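Ferredoxin-like protein of unknown function (Thermobifida fusca, PDB 3BGU) is of unknown function but forms a dimer with a ferredoxin-like fold of the stress-responsive alpha/beta barrel family, with a pocket that holds nitrobenzene in the crystal. Local coordinates at residues R23-F28 with A75-L80. Numbering follows the deposited sequence. Where two conformers were deposited one is given.
Sequences RHIALF and AVVADL. With NBZ (nitrobenzene), chain N.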
# COMPACT_ATOMS: atom_id res chain seq x y z
N ARG A 23 -6.51 -0.87 6.61
CA ARG A 23 -5.37 -1.25 5.78
C ARG A 23 -4.14 -0.43 6.17
O ARG A 23 -4.12 0.77 6.08
CB ARG A 23 -5.67 -1.15 4.29
CG ARG A 23 -4.47 -1.33 3.42
CD ARG A 23 -4.89 -1.78 1.99
NE ARG A 23 -5.42 -3.15 2.03
CZ ARG A 23 -5.89 -3.77 0.95
NH1 ARG A 23 -5.85 -3.17 -0.21
NH2 ARG A 23 -6.34 -5.00 1.07
N HIS A 24 -3.17 -1.12 6.72
CA HIS A 24 -1.85 -0.56 7.00
C HIS A 24 -0.94 -0.82 5.80
O HIS A 24 -0.81 -1.96 5.29
CB HIS A 24 -1.23 -1.25 8.21
CG HIS A 24 0.24 -0.98 8.35
ND1 HIS A 24 0.70 0.28 8.62
CD2 HIS A 24 1.34 -1.77 8.25
CE1 HIS A 24 2.02 0.27 8.65
NE2 HIS A 24 2.43 -0.96 8.42
N ILE A 25 -0.22 0.22 5.41
CA ILE A 25 0.81 0.14 4.39
C ILE A 25 2.08 0.81 4.88
O ILE A 25 2.04 1.96 5.41
CB ILE A 25 0.42 0.82 3.12
CG1 ILE A 25 -0.79 0.07 2.52
CG2 ILE A 25 1.54 0.82 2.07
CD1 ILE A 25 -1.58 0.91 1.45
N ALA A 26 3.20 0.13 4.67
CA ALA A 26 4.52 0.74 4.78
C ALA A 26 5.35 0.49 3.53
O ALA A 26 5.41 -0.62 3.05
CB ALA A 26 5.27 0.19 6.01
N LEU A 27 5.98 1.57 3.05
CA LEU A 27 6.93 1.47 1.93
C LEU A 27 8.34 1.79 2.46
O LEU A 27 8.51 2.75 3.21
CB LEU A 27 6.58 2.41 0.80
CG LEU A 27 5.16 2.33 0.26
CD1 LEU A 27 4.94 3.28 -0.93
CD2 LEU A 27 4.75 0.88 -0.14
N PHE A 28 9.29 0.94 2.08
CA PHE A 28 10.67 1.04 2.47
C PHE A 28 11.57 1.41 1.30
O PHE A 28 11.41 0.91 0.18
CB PHE A 28 11.18 -0.29 3.01
CG PHE A 28 10.33 -0.90 4.06
CD1 PHE A 28 9.73 -0.16 5.07
CD2 PHE A 28 10.22 -2.29 4.11
CE1 PHE A 28 8.92 -0.86 6.02
CE2 PHE A 28 9.42 -2.95 5.03
CZ PHE A 28 8.78 -2.25 5.98
N ALA A 75 7.33 -3.02 -0.25
CA ALA A 75 6.00 -2.73 0.33
C ALA A 75 5.58 -3.83 1.28
O ALA A 75 5.82 -5.03 0.98
CB ALA A 75 4.93 -2.59 -0.80
N VAL A 76 4.95 -3.46 2.39
CA VAL A 76 4.16 -4.42 3.19
C VAL A 76 2.76 -3.83 3.45
O VAL A 76 2.62 -2.66 3.79
CB VAL A 76 4.88 -4.82 4.51
CG1 VAL A 76 5.11 -3.58 5.37
CG2 VAL A 76 4.08 -5.88 5.29
N VAL A 77 1.73 -4.68 3.32
CA VAL A 77 0.32 -4.31 3.52
C VAL A 77 -0.29 -5.31 4.51
O VAL A 77 -0.06 -6.52 4.41
CB VAL A 77 -0.50 -4.38 2.20
CG1 VAL A 77 -1.91 -3.78 2.38
CG2 VAL A 77 0.27 -3.71 1.03
N ALA A 78 -1.04 -4.80 5.48
CA ALA A 78 -1.66 -5.65 6.49
C ALA A 78 -3.02 -5.10 6.78
O ALA A 78 -3.16 -3.89 7.01
CB ALA A 78 -0.84 -5.67 7.81
N ASP A 79 -4.04 -5.97 6.73
CA ASP A 79 -5.43 -5.61 6.95
C ASP A 79 -5.85 -6.14 8.30
O ASP A 79 -5.83 -7.36 8.50
CB ASP A 79 -6.40 -6.11 5.86
CG ASP A 79 -6.03 -5.64 4.51
OD1 ASP A 79 -5.45 -4.53 4.42
OD2 ASP A 79 -6.26 -6.36 3.51
N LEU A 80 -6.27 -5.22 9.16
CA LEU A 80 -6.51 -5.42 10.60
C LEU A 80 -7.89 -5.02 11.01
O LEU A 80 -8.41 -4.03 10.54
CB LEU A 80 -5.47 -4.66 11.42
CG LEU A 80 -4.12 -5.42 11.28
CD1 LEU A 80 -2.99 -4.47 11.01
CD2 LEU A 80 -3.86 -6.46 12.41
C1 NBZ N . 4.94 -3.74 9.17
C2 NBZ N . 4.92 -5.12 9.25
C3 NBZ N . 6.08 -5.84 9.33
C4 NBZ N . 7.28 -5.17 9.43
C5 NBZ N . 7.34 -3.78 9.35
C6 NBZ N . 6.15 -3.04 9.25
N1 NBZ N . 6.16 -1.63 9.20
O1 NBZ N . 7.20 -0.98 9.08
O2 NBZ N . 5.09 -0.98 9.25
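The guanidinium of R23 and the carboxylate of D79 lie nearly coplanar, 16° apart, and meet edge to edge: NE reaches OD1 at 2.8 Å and NH2 reaches OD2 at the same length, both bonds almost straight and both on the syn sides of the acid. R23 gets there with CG anti to its backbone N (chi1 171°) and a bend at chi3, while its CD rests on V77 CG1. On the other face of the sheet, the H24 ring has the backbone N of A26 over one face, offset toward the rim, and A78 CB at its edge along with a nitro oxygen of nitrobenzene. H24 NE2 donates to that oxygen, O2, over 2.8 Å, though the bond is bent (141°); Q113 holds ND1. The F28 ring presents its edge to the other nitro oxygen, CE1 lying 3.5 Å from O1.

These are the two inner strands of the four-stranded antiparallel sheet of the ferredoxin-like fold, flanked by strands 56-63 and 106-115. H24 with A78 and A26 with V76 are the hydrogen-bonded pairs, each exchanging two N-H...O bonds. The non-hydrogen-bonded pairs alternate with them: I25 stands beside V77, and L27 CD2 touches A75 CB at 3.5 Å, on the face where the second subunit packs its own V77, I25, V110 and F114. Cut back to an alanine, R23 would lose both nitrogens, and the buried D79 carboxylate would probably be left without its paired cation and V77 CG1 without the aliphatic chain that crosses it.

The chemistry is thus divided by face: one carries the apolar side chains that meet the second subunit, with the R23–D79 ion pair farther along it; the other lines a pocket where H24 and R109 both hydrogen-bond nitrobenzene, consistent with a site able to receive a polar aromatic molecule.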